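PDB 5TZB: D-aminopeptidase from Burkholderia sp. LK4, which probably removes N-terminal beta-amino acid residues from peptides, as an aminopeptidase of the Ntn-hydrolase type in peptidase family S58. Local coordinates for residues Arg48-Glu56 with Gly181-Met189; His192-Arg203 with Glu343-Leu353. All coordinates share one frame; numbering follows the deposited sequence.

How the contacts relate
From the N terminus, strand 48-56 comes first, at the edge of a five-stranded sheet. Contact 1 brings the glycine-rich loop 181-189 back to it, closing 124 intervening residues that hold the rest of that sheet. Soon afterwards the chain enters 192-203, and contact 2 closes a second loop, of 139 residues, when helix 343-353 packs along strand 197-203 of the other large sheet. The two closures run in series, neither nesting nor crossing. Their centres lie about 14 Å apart, yet they touch: probable hydrogen bonds join Gly181 N to Ile198 O at 2.7 Å and Met189 O to Gly196 N at 2.8 Å. Loop 181-189 therefore bridges the two sheets.

Contact 1: Arg48-Glu56 with Gly181-Met189; sequences RVGHCTLNE and GGVGGGTGM
Following an inverse gamma turn centred on Gly182, Val183 lays CG2 over one face of the His51 imidazole, 3.7 Å from the ring centroid and 21° off the normal, a CH-pi contact. The ring's rotation is fixed by two outside bonds, ND1 with Thr68 OG1 and NE2 with Ala179 O. At Gly184 the backbone itself docks: its N-H points straight at Thr53 OG1 (N to OG1 2.8 Å, 179° at the hydrogen), while its CA makes a CA-H...O contact of 3.4 Å with Cys52 O. Gly185 N then bonds to Thr68 OG1, on strand 63-71. Thr187, inside the type I turn Gly186-Met189, donates from OG1 to Gly184 O at 2.8 Å. The two branches of Thr53 divide the work. With OG1 anti to the carbonyl carbon (chi1 -57°), it accepts the Gly184 N-H, and CG2, anti to the backbone N, meets Thr187 OG1 at 3.3 Å. The evidence is of a glycine-rich loop with 3-10 character that docks on an outermost strand of a mixed beta sheet through a single side-chain-to-backbone hydrogen bond, a CH-pi contact and a CA-H...O contact, without extending that sheet.

Contact 2: His192-Arg203 with Glu343-Leu353; sequences HEFKGGIGTASR and EAVEEAIVNAL
Arg203 reaches from the strand to Glu343 and Glu347, one helical turn apart. Its CB points at the helix, and CG lies near Glu343 OE1; a bend at chi2 (-71°) turns CD alongside that oxygen, 3.5 Å away. NE donates to Glu343 OE1 at 2.6 Å (171°), in the guanidinium plane, on the anti lone pair. At the tip, NH1 and NH2 grip Glu347 OE1, each at 2.9 Å, nearly along its C-O axis. NH1 also bonds Ser202 O; with all these acceptors close to the guanidinium plane, its rotation is fixed. Both carboxylate oxygens have further partners, Gly33 N and Arg24 respectively, which probably helps keep these buried groups ionised. Back along the strand, Ala201 CB is 3.4 Å from Ala344 O, and Asn351 ND2 donates to Thr200 O at 2.9 Å while its OD1 engages Thr23. Small residues let the backbones close in: Gly199 CA is 3.2 Å from Ala348 O, and the axes of strand 197-203 and helix 343-353 approach to 5.6 Å with 140° between their N-to-C directions. Strand 197-204 pairs with strand 213-220, and the helix packs on strand 260-266 and helix 272-289, an alpha-on-beta layer consistent with an Ntn-hydrolase sandwich.

Contact 1: Arg48-Glu56 with Gly181-Met189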
ATOM      1  N   ARG C  48     -22.584  -3.100 -19.321  1.00 20.08           N
ATOM      2  CA  ARG C  48     -23.120  -2.191 -20.326  1.00 21.00           C
ATOM      3  C   ARG C  48     -22.201  -0.972 -20.487  1.00 21.30           C
ATOM      4  O   ARG C  48     -21.593  -0.519 -19.505  1.00 21.14           O
ATOM      5  CB  ARG C  48     -24.543  -1.739 -19.935  1.00 20.73           C
ATOM      6  CG  ARG C  48     -25.611  -2.857 -19.864  1.00 20.90           C
ATOM      7  CD  ARG C  48     -26.918  -2.367 -19.220  1.00 20.61           C
ATOM      8  NE  ARG C  48     -26.837  -2.224 -17.765  1.00 19.90           N
ATOM      9  CZ  ARG C  48     -27.432  -1.256 -17.073  1.00 21.35           C
ATOM     10  NH1 ARG C  48     -28.104  -0.310 -17.709  1.00 23.13           N
ATOM     11  NH2 ARG C  48     -27.322  -1.205 -15.750  1.00 21.16           N
ATOM     12  N   VAL C  49     -22.101  -0.444 -21.706  1.00 20.36           N
ATOM     13  CA  VAL C  49     -21.255   0.722 -21.969  1.00 21.64           C
ATOM     14  C   VAL C  49     -22.001   1.780 -22.771  1.00 23.56           C
ATOM     15  O   VAL C  49     -22.711   1.456 -23.730  1.00 25.32           O
ATOM     16  CB  VAL C  49     -19.956   0.339 -22.738  1.00 18.98           C
ATOM     17  CG1 VAL C  49     -19.092   1.580 -23.000  1.00 18.37           C
ATOM     18  CG2 VAL C  49     -19.153  -0.663 -21.974  1.00 19.16           C
ATOM     19  N   GLY C  50     -21.846   3.048 -22.386  1.00 23.44           N
ATOM     20  CA  GLY C  50     -22.454   4.146 -23.129  1.00 22.61           C
ATOM     21  C   GLY C  50     -21.504   5.323 -23.284  1.00 22.55           C
ATOM     22  O   GLY C  50     -20.734   5.619 -22.383  1.00 21.25           O
ATOM     23  N   HIS C  51     -21.543   5.982 -24.437  1.00 23.39           N
ATOM     24  CA  HIS C  51     -20.711   7.153 -24.691  1.00 24.09           C
ATOM     25  C   HIS C  51     -21.592   8.395 -24.833  1.00 25.98           C
ATOM     26  O   HIS C  51     -22.748   8.301 -25.255  1.00 27.96           O
ATOM     27  CB  HIS C  51     -19.874   7.014 -25.976  1.00 24.15           C
ATOM     28  CG  HIS C  51     -18.882   5.889 -25.969  1.00 23.28           C
ATOM     29  ND1 HIS C  51     -17.926   5.734 -24.986  1.00 22.05           N
ATOM     30  CD2 HIS C  51     -18.639   4.917 -26.882  1.00 22.83           C
ATOM     31  CE1 HIS C  51     -17.175   4.683 -25.265  1.00 21.45           C
ATOM     32  NE2 HIS C  51     -17.581   4.175 -26.415  1.00 21.93           N
ATOM     33  N   CYS C  52     -21.052   9.550 -24.461  1.00 25.38           N
ATOM     34  CA  CYS C  52     -21.586  10.834 -24.913  1.00 26.71           C
ATOM     35  C   CYS C  52     -20.421  11.629 -25.477  1.00 27.72           C
ATOM     36  O   CYS C  52     -19.456  11.909 -24.773  1.00 26.27           O
ATOM     37  CB  CYS C  52     -22.286  11.608 -23.800  1.00 27.66           C
ATOM     38  SG  CYS C  52     -22.852  13.246 -24.338  1.00 33.68           S
ATOM     39  N   THR C  53     -20.499  11.946 -26.764  1.00 30.37           N
ATOM     40  CA  THR C  53     -19.395  12.564 -27.491  1.00 31.89           C
ATOM     41  C   THR C  53     -19.667  14.037 -27.790  1.00 33.84           C
ATOM     42  O   THR C  53     -20.719  14.378 -28.332  1.00 34.29           O
ATOM     43  CB  THR C  53     -19.124  11.803 -28.805  1.00 31.59           C
ATOM     44  OG1 THR C  53     -18.845  10.434 -28.491  1.00 30.96           O
ATOM     45  CG2 THR C  53     -17.936  12.410 -29.572  1.00 30.68           C
ATOM     46  N   LEU C  54     -18.743  14.906 -27.386  1.00 34.84           N
ATOM     47  CA  LEU C  54     -18.870  16.339 -27.639  1.00 36.16           C
ATOM     48  C   LEU C  54     -17.862  16.797 -28.674  1.00 38.08           C
ATOM     49  O   LEU C  54     -16.655  16.718 -28.455  1.00 37.74           O
ATOM     50  CB  LEU C  54     -18.671  17.135 -26.353  1.00 35.55           C
ATOM     51  CG  LEU C  54     -19.645  16.777 -25.233  1.00 35.34           C
ATOM     52  CD1 LEU C  54     -19.388  17.646 -24.010  1.00 35.34           C
ATOM     53  CD2 LEU C  54     -21.097  16.888 -25.725  1.00 35.41           C
ATOM     54  N   ASN C  55     -18.346  17.284 -29.803  1.00 40.94           N
ATOM     55  CA  ASN C  55     -17.449  17.816 -30.803  1.00 43.31           C
ATOM     56  C   ASN C  55     -18.086  19.095 -31.346  1.00 45.85           C
ATOM     57  O   ASN C  55     -19.133  19.055 -31.997  1.00 45.78           O
ATOM     58  CB  ASN C  55     -17.202  16.771 -31.898  1.00 44.72           C
ATOM     59  CG  ASN C  55     -16.346  17.291 -33.045  1.00 47.16           C
ATOM     60  OD1 ASN C  55     -16.048  18.488 -33.147  1.00 48.45           O
ATOM     61  ND2 ASN C  55     -15.953  16.382 -33.927  1.00 47.70           N
ATOM     62  N   GLU C  56     -17.439  20.229 -31.086  1.00 47.98           N
ATOM     63  CA  GLU C  56     -17.960  21.521 -31.505  1.00 50.74           C
ATOM     64  C   GLU C  56     -16.790  22.430 -31.824  1.00 50.39           C
ATOM     65  O   GLU C  56     -15.932  22.665 -30.974  1.00 49.30           O
ATOM     66  CB  GLU C  56     -18.840  22.143 -30.411  1.00 53.32           C
ATOM     67  CG  GLU C  56     -20.166  21.431 -30.197  1.00 56.06           C
ATOM     68  CD  GLU C  56     -21.282  21.969 -31.067  1.00 59.60           C
ATOM     69  OE1 GLU C  56     -21.296  23.191 -31.334  1.00 61.41           O
ATOM     70  OE2 GLU C  56     -22.147  21.163 -31.482  1.00 60.42           O
ATOM     71  N   GLY C 181     -12.115   4.487 -30.276  1.00 23.20           N
ATOM     72  CA  GLY C 181     -11.416   5.644 -30.810  1.00 23.69           C
ATOM     73  C   GLY C 181     -11.837   6.944 -30.144  1.00 23.99           C
ATOM     74  O   GLY C 181     -12.073   6.992 -28.925  1.00 23.63           O
ATOM     75  N   GLY C 182     -11.982   7.985 -30.957  1.00 25.01           N
ATOM     76  CA  GLY C 182     -12.318   9.317 -30.476  1.00 26.03           C
ATOM     77  C   GLY C 182     -13.784   9.521 -30.146  1.00 26.84           C
ATOM     78  O   GLY C 182     -14.445  10.362 -30.754  1.00 28.44           O
ATOM     79  N   VAL C 183     -14.277   8.767 -29.166  1.00 25.12           N
ATOM     80  CA  VAL C 183     -15.663   8.853 -28.727  1.00 25.38           C
ATOM     81  C   VAL C 183     -15.767   8.949 -27.215  1.00 24.83           C
ATOM     82  O   VAL C 183     -14.841   8.554 -26.499  1.00 23.96           O
ATOM     83  CB  VAL C 183     -16.484   7.621 -29.182  1.00 25.80           C
ATOM     84  CG1 VAL C 183     -16.593   7.567 -30.699  1.00 27.06           C
ATOM     85  CG2 VAL C 183     -15.852   6.352 -28.650  1.00 24.86           C
ATOM     86  N   GLY C 184     -16.890   9.472 -26.729  1.00 25.13           N
ATOM     87  CA  GLY C 184     -17.130   9.537 -25.293  1.00 24.39           C
ATOM     88  C   GLY C 184     -15.978  10.213 -24.587  1.00 23.93           C
ATOM     89  O   GLY C 184     -15.528  11.282 -25.003  1.00 24.52           O
ATOM     90  N   GLY C 185     -15.451   9.559 -23.560  1.00 22.46           N
ATOM     91  CA  GLY C 185     -14.334  10.120 -22.832  1.00 21.53           C
ATOM     92  C   GLY C 185     -13.052  10.161 -23.654  1.00 20.92           C
ATOM     93  O   GLY C 185     -12.143  10.926 -23.348  1.00 19.92           O
ATOM     94  N   GLY C 186     -12.970   9.354 -24.709  1.00 20.50           N
ATOM     95  CA  GLY C 186     -11.745   9.295 -25.492  1.00 20.60           C
ATOM     96  C   GLY C 186     -11.683  10.266 -26.658  1.00 21.01           C
ATOM     97  O   GLY C 186     -10.697  10.303 -27.396  1.00 21.09           O
ATOM     98  N   THR C 187     -12.717  11.087 -26.787  1.00 19.73           N
ATOM     99  CA  THR C 187     -12.884  11.967 -27.941  1.00 23.17           C
ATOM    100  C   THR C 187     -11.647  12.803 -28.280  1.00 24.77           C
ATOM    101  O   THR C 187     -11.221  12.832 -29.434  1.00 26.15           O
ATOM    102  CB  THR C 187     -14.100  12.894 -27.737  1.00 21.06           C
ATOM    103  OG1 THR C 187     -15.286  12.087 -27.648  1.00 26.12           O
ATOM    104  CG2 THR C 187     -14.256  13.854 -28.902  1.00 22.00           C
ATOM    105  N   GLY C 188     -11.050  13.461 -27.293  1.00 23.88           N
ATOM    106  CA  GLY C 188      -9.920  14.322 -27.588  1.00 23.81           C
ATOM    107  C   GLY C 188      -8.558  13.770 -27.212  1.00 22.91           C
ATOM    108  O   GLY C 188      -7.591  14.527 -27.102  1.00 23.39           O
ATOM    109  N   MET C 189      -8.462  12.451 -27.058  1.00 21.66           N
ATOM    110  CA  MET C 189      -7.240  11.836 -26.557  1.00 20.56           C
ATOM    111  C   MET C 189      -6.223  11.462 -27.643  1.00 21.44           C
ATOM    112  O   MET C 189      -6.553  11.289 -28.820  1.00 22.19           O
ATOM    113  CB  MET C 189      -7.597  10.600 -25.726  1.00 21.07           C
ATOM    114  CG  MET C 189      -8.505  10.927 -24.539  1.00 19.97           C
ATOM    115  SD  MET C 189      -7.812  12.257 -23.522  1.00 24.49           S
ATOM    116  CE  MET C 189      -9.225  12.674 -22.497  1.00 24.83           C
TER

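Contact 2: His192-Arg203 with Glu343-Leu353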
ATOM      1  N   HIS C 192       0.481   7.418 -28.190  1.00 20.34           N
ATOM      2  CA  HIS C 192       1.709   7.243 -28.961  1.00 21.53           C
ATOM      3  C   HIS C 192       1.833   8.270 -30.095  1.00 22.76           C
ATOM      4  O   HIS C 192       2.297   7.960 -31.197  1.00 22.96           O
ATOM      5  CB  HIS C 192       1.805   5.809 -29.495  1.00 21.20           C
ATOM      6  CG  HIS C 192       2.148   4.810 -28.428  1.00 20.60           C
ATOM      7  ND1 HIS C 192       3.411   4.718 -27.881  1.00 20.19           N
ATOM      8  CD2 HIS C 192       1.400   3.866 -27.808  1.00 20.02           C
ATOM      9  CE1 HIS C 192       3.426   3.757 -26.971  1.00 19.46           C
ATOM     10  NE2 HIS C 192       2.220   3.220 -26.913  1.00 19.35           N
ATOM     11  N   GLU C 193       1.386   9.491 -29.799  1.00 23.21           N
ATOM     12  CA  GLU C 193       1.457  10.617 -30.721  1.00 22.98           C
ATOM     13  C   GLU C 193       0.669  10.341 -32.004  1.00 23.36           C
ATOM     14  O   GLU C 193       0.948  10.920 -33.055  1.00 22.76           O
ATOM     15  CB  GLU C 193       2.919  10.961 -31.015  1.00 23.43           C
ATOM     16  CG  GLU C 193       3.697  11.217 -29.736  1.00 23.39           C
ATOM     17  CD  GLU C 193       5.150  11.574 -29.973  1.00 22.68           C
ATOM     18  OE1 GLU C 193       6.041  10.886 -29.413  1.00 21.51           O
ATOM     19  OE2 GLU C 193       5.397  12.558 -30.688  1.00 22.84           O
ATOM     20  N   PHE C 194      -0.284   9.419 -31.903  1.00 23.97           N
ATOM     21  CA  PHE C 194      -1.357   9.259 -32.878  1.00 24.91           C
ATOM     22  C   PHE C 194      -2.673   9.539 -32.174  1.00 24.74           C
ATOM     23  O   PHE C 194      -2.688   9.744 -30.958  1.00 24.50           O
ATOM     24  CB  PHE C 194      -1.398   7.849 -33.453  1.00 26.87           C
ATOM     25  CG  PHE C 194      -0.238   7.506 -34.320  1.00 28.91           C
ATOM     26  CD1 PHE C 194      -0.096   8.080 -35.579  1.00 30.57           C
ATOM     27  CD2 PHE C 194       0.698   6.570 -33.898  1.00 29.31           C
ATOM     28  CE1 PHE C 194       0.981   7.747 -36.397  1.00 30.76           C
ATOM     29  CE2 PHE C 194       1.773   6.226 -34.710  1.00 30.60           C
ATOM     30  CZ  PHE C 194       1.916   6.817 -35.962  1.00 30.73           C
ATOM     31  N   LYS C 195      -3.786   9.470 -32.900  1.00 24.88           N
ATOM     32  CA  LYS C 195      -5.096   9.621 -32.258  1.00 24.49           C
ATOM     33  C   LYS C 195      -5.363   8.490 -31.279  1.00 23.23           C
ATOM     34  O   LYS C 195      -5.193   7.312 -31.608  1.00 24.27           O
ATOM     35  CB  LYS C 195      -6.220   9.668 -33.299  1.00 25.74           C
ATOM     36  CG  LYS C 195      -7.605   9.908 -32.688  1.00 24.93           C
ATOM     37  CD  LYS C 195      -7.705  11.300 -32.071  1.00 25.48           C
ATOM     38  CE  LYS C 195      -9.037  11.518 -31.347  1.00 25.59           C
ATOM     39  NZ  LYS C 195      -9.101  10.808 -30.036  1.00 25.17           N
ATOM     40  N   GLY C 196      -5.798   8.843 -30.070  1.00 20.94           N
ATOM     41  CA  GLY C 196      -6.075   7.849 -29.054  1.00 18.87           C
ATOM     42  C   GLY C 196      -7.545   7.761 -28.695  1.00 24.15           C
ATOM     43  O   GLY C 196      -8.411   8.105 -29.506  1.00 25.22           O
ATOM     44  N   GLY C 197      -7.828   7.290 -27.482  1.00 23.39           N
ATOM     45  CA  GLY C 197      -9.195   7.215 -27.002  1.00 21.79           C
ATOM     46  C   GLY C 197      -9.642   5.847 -26.520  1.00 19.73           C
ATOM     47  O   GLY C 197      -8.890   5.103 -25.896  1.00 18.56           O
ATOM     48  N   ILE C 198     -10.891   5.517 -26.821  1.00 20.85           N
ATOM     49  CA  ILE C 198     -11.522   4.320 -26.272  1.00 20.72           C
ATOM     50  C   ILE C 198     -11.099   3.054 -27.006  1.00 21.62           C
ATOM     51  O   ILE C 198     -11.096   3.020 -28.238  1.00 22.81           O
ATOM     52  CB  ILE C 198     -13.065   4.450 -26.319  1.00 20.43           C
ATOM     53  CG1 ILE C 198     -13.511   5.656 -25.493  1.00 21.45           C
ATOM     54  CG2 ILE C 198     -13.737   3.191 -25.808  1.00 19.41           C
ATOM     55  CD1 ILE C 198     -13.113   5.576 -23.974  1.00 25.14           C
ATOM     56  N   GLY C 199     -10.746   2.021 -26.243  1.00 20.85           N
ATOM     57  CA  GLY C 199     -10.444   0.711 -26.800  1.00 21.51           C
ATOM     58  C   GLY C 199     -10.996  -0.386 -25.904  1.00 20.69           C
ATOM     59  O   GLY C 199     -11.110  -0.208 -24.687  1.00 19.28           O
ATOM     60  N   THR C 200     -11.359  -1.521 -26.492  1.00 21.15           N
ATOM     61  CA  THR C 200     -11.924  -2.610 -25.696  1.00 20.45           C
ATOM     62  C   THR C 200     -11.589  -3.978 -26.295  1.00 21.13           C
ATOM     63  O   THR C 200     -11.311  -4.088 -27.486  1.00 22.31           O
ATOM     64  CB  THR C 200     -13.453  -2.449 -25.564  1.00 19.69           C
ATOM     65  OG1 THR C 200     -13.957  -3.362 -24.592  1.00 19.89           O
ATOM     66  CG2 THR C 200     -14.150  -2.706 -26.903  1.00 20.04           C
ATOM     67  N   ALA C 201     -11.596  -5.009 -25.459  1.00 19.59           N
ATOM     68  CA  ALA C 201     -11.319  -6.377 -25.899  1.00 18.81           C
ATOM     69  C   ALA C 201     -11.712  -7.359 -24.800  1.00 18.73           C
ATOM     70  O   ALA C 201     -11.960  -6.961 -23.661  1.00 16.72           O
ATOM     71  CB  ALA C 201      -9.839  -6.561 -26.259  1.00 19.27           C
ATOM     72  N   SER C 202     -11.768  -8.639 -25.152  1.00 18.76           N
ATOM     73  CA  SER C 202     -12.076  -9.681 -24.189  1.00 18.10           C
ATOM     74  C   SER C 202     -11.387 -10.996 -24.506  1.00 18.53           C
ATOM     75  O   SER C 202     -10.901 -11.217 -25.628  1.00 19.76           O
ATOM     76  CB  SER C 202     -13.589  -9.903 -24.117  1.00 17.82           C
ATOM     77  OG  SER C 202     -14.052 -10.502 -25.311  1.00 18.39           O
ATOM     78  N   ARG C 203     -11.361 -11.871 -23.507  1.00 17.79           N
ATOM     79  CA  ARG C 203     -10.850 -13.229 -23.656  1.00 18.51           C
ATOM     80  C   ARG C 203     -11.775 -14.189 -22.920  1.00 19.90           C
ATOM     81  O   ARG C 203     -12.278 -13.876 -21.830  1.00 19.17           O
ATOM     82  CB  ARG C 203      -9.431 -13.340 -23.097  1.00 18.59           C
ATOM     83  CG  ARG C 203      -8.378 -12.557 -23.854  1.00 19.45           C
ATOM     84  CD  ARG C 203      -8.075 -13.170 -25.207  1.00 20.92           C
ATOM     85  NE  ARG C 203      -6.957 -12.509 -25.885  1.00 22.76           N
ATOM     86  CZ  ARG C 203      -7.080 -11.437 -26.663  1.00 24.65           C
ATOM     87  NH1 ARG C 203      -8.277 -10.897 -26.868  1.00 25.18           N
ATOM     88  NH2 ARG C 203      -6.007 -10.904 -27.247  1.00 25.76           N
ATOM     89  N   GLU C 343      -3.716  -9.806 -21.901  1.00 18.88           N
ATOM     90  CA  GLU C 343      -4.001  -9.792 -23.343  1.00 18.76           C
ATOM     91  C   GLU C 343      -5.123  -8.823 -23.710  1.00 19.08           C
ATOM     92  O   GLU C 343      -5.041  -8.127 -24.740  1.00 19.31           O
ATOM     93  CB  GLU C 343      -4.381 -11.193 -23.847  1.00 17.61           C
ATOM     94  CG  GLU C 343      -3.222 -12.180 -23.918  1.00 19.03           C
ATOM     95  CD  GLU C 343      -3.553 -13.458 -24.684  1.00 20.79           C
ATOM     96  OE1 GLU C 343      -4.642 -13.561 -25.307  1.00 20.21           O
ATOM     97  OE2 GLU C 343      -2.700 -14.370 -24.657  1.00 22.75           O
ATOM     98  N   ALA C 344      -6.183  -8.815 -22.892  1.00 18.09           N
ATOM     99  CA  ALA C 344      -7.352  -7.984 -23.164  1.00 17.55           C
ATOM    100  C   ALA C 344      -6.972  -6.508 -23.161  1.00 18.35           C
ATOM    101  O   ALA C 344      -7.402  -5.746 -24.028  1.00 18.02           O
ATOM    102  CB  ALA C 344      -8.433  -8.249 -22.144  1.00 17.54           C
ATOM    103  N   VAL C 345      -6.153  -6.116 -22.187  1.00 18.27           N
ATOM    104  CA  VAL C 345      -5.673  -4.743 -22.088  1.00 17.63           C
ATOM    105  C   VAL C 345      -4.764  -4.387 -23.264  1.00 18.83           C
ATOM    106  O   VAL C 345      -4.901  -3.309 -23.861  1.00 19.72           O
ATOM    107  CB  VAL C 345      -4.920  -4.514 -20.765  1.00 15.78           C
ATOM    108  CG1 VAL C 345      -4.198  -3.160 -20.779  1.00 16.11           C
ATOM    109  CG2 VAL C 345      -5.887  -4.614 -19.607  1.00 14.75           C
ATOM    110  N   GLU C 346      -3.846  -5.290 -23.606  1.00 18.27           N
ATOM    111  CA  GLU C 346      -2.950  -5.045 -24.728  1.00 19.74           C
ATOM    112  C   GLU C 346      -3.760  -4.807 -26.014  1.00 19.62           C
ATOM    113  O   GLU C 346      -3.522  -3.832 -26.725  1.00 18.82           O
ATOM    114  CB  GLU C 346      -1.969  -6.214 -24.915  1.00 20.81           C
ATOM    115  CG  GLU C 346      -0.896  -5.987 -25.989  1.00 22.13           C
ATOM    116  CD  GLU C 346       0.044  -7.180 -26.145  1.00 22.38           C
ATOM    117  OE1 GLU C 346      -0.060  -8.122 -25.340  1.00 21.53           O
ATOM    118  OE2 GLU C 346       0.870  -7.189 -27.083  1.00 23.72           O
ATOM    119  N   GLU C 347      -4.717  -5.685 -26.307  1.00 20.44           N
ATOM    120  CA  GLU C 347      -5.488  -5.539 -27.549  1.00 21.88           C
ATOM    121  C   GLU C 347      -6.424  -4.330 -27.513  1.00 21.98           C
ATOM    122  O   GLU C 347      -6.660  -3.684 -28.545  1.00 22.94           O
ATOM    123  CB  GLU C 347      -6.299  -6.797 -27.860  1.00 21.57           C
ATOM    124  CG  GLU C 347      -6.982  -6.718 -29.228  1.00 23.02           C
ATOM    125  CD  GLU C 347      -7.640  -8.020 -29.656  1.00 23.67           C
ATOM    126  OE1 GLU C 347      -7.455  -9.039 -28.964  1.00 22.02           O
ATOM    127  OE2 GLU C 347      -8.316  -8.020 -30.708  1.00 25.54           O
ATOM    128  N   ALA C 348      -6.938  -4.023 -26.327  1.00 21.65           N
ATOM    129  CA  ALA C 348      -7.839  -2.888 -26.170  1.00 20.32           C
ATOM    130  C   ALA C 348      -7.121  -1.604 -26.568  1.00 18.65           C
ATOM    131  O   ALA C 348      -7.677  -0.775 -27.284  1.00 17.72           O
ATOM    132  CB  ALA C 348      -8.333  -2.797 -24.737  1.00 19.02           C
ATOM    133  N   ILE C 349      -5.872  -1.472 -26.128  1.00 18.09           N
ATOM    134  CA  ILE C 349      -5.068  -0.299 -26.458  1.00 18.43           C
ATOM    135  C   ILE C 349      -4.810  -0.227 -27.964  1.00 19.27           C
ATOM    136  O   ILE C 349      -4.994   0.828 -28.579  1.00 20.81           O
ATOM    137  CB  ILE C 349      -3.721  -0.300 -25.693  1.00 17.66           C
ATOM    138  CG1 ILE C 349      -3.971  -0.158 -24.185  1.00 17.27           C
ATOM    139  CG2 ILE C 349      -2.827   0.836 -26.193  1.00 18.50           C
ATOM    140  CD1 ILE C 349      -2.769  -0.494 -23.317  1.00 14.77           C
ATOM    141  N   VAL C 350      -4.397  -1.336 -28.573  1.00 18.89           N
ATOM    142  CA  VAL C 350      -4.138  -1.315 -30.016  1.00 19.83           C
ATOM    143  C   VAL C 350      -5.448  -1.041 -30.774  1.00 20.94           C
ATOM    144  O   VAL C 350      -5.449  -0.327 -31.784  1.00 21.17           O
ATOM    145  CB  VAL C 350      -3.480  -2.623 -30.507  1.00 20.85           C
ATOM    146  CG1 VAL C 350      -3.154  -2.531 -31.998  1.00 21.83           C
ATOM    147  CG2 VAL C 350      -2.197  -2.895 -29.724  1.00 20.41           C
ATOM    148  N   ASN C 351      -6.566  -1.562 -30.265  1.00 20.66           N
ATOM    149  CA  ASN C 351      -7.869  -1.270 -30.877  1.00 21.36           C
ATOM    150  C   ASN C 351      -8.192   0.228 -30.856  1.00 21.11           C
ATOM    151  O   ASN C 351      -8.785   0.749 -31.789  1.00 21.02           O
ATOM    152  CB  ASN C 351      -8.992  -2.052 -30.186  1.00 21.02           C
ATOM    153  CG  ASN C 351      -9.182  -3.451 -30.760  1.00 22.31           C
ATOM    154  OD1 ASN C 351      -8.718  -3.757 -31.860  1.00 24.03           O
ATOM    155  ND2 ASN C 351      -9.917  -4.287 -30.040  1.00 23.02           N
ATOM    156  N   ALA C 352      -7.812   0.916 -29.780  1.00 21.44           N
ATOM    157  CA  ALA C 352      -8.039   2.359 -29.689  1.00 21.15           C
ATOM    158  C   ALA C 352      -7.300   3.095 -30.800  1.00 21.44           C
ATOM    159  O   ALA C 352      -7.842   4.002 -31.429  1.00 22.07           O
ATOM    160  CB  ALA C 352      -7.596   2.898 -28.315  1.00 17.71           C
ATOM    161  N   LEU C 353      -6.058   2.701 -31.027  1.00 21.85           N
ATOM    162  CA  LEU C 353      -5.230   3.291 -32.063  1.00 23.48           C
ATOM    163  C   LEU C 353      -5.803   3.026 -33.453  1.00 24.75           C
ATOM    164  O   LEU C 353      -5.831   3.910 -34.308  1.00 25.63           O
ATOM    165  CB  LEU C 353      -3.811   2.740 -31.961  1.00 23.65           C
ATOM    166  CG  LEU C 353      -3.057   3.275 -30.745  1.00 23.29           C
ATOM    167  CD1 LEU C 353      -1.817   2.424 -30.481  1.00 23.50           C
ATOM    168  CD2 LEU C 353      -2.656   4.713 -31.012  1.00 22.99           C
TER
HETATM  169  O   HOH W   1      -4.823   6.415 -34.250  1.00 23.89           O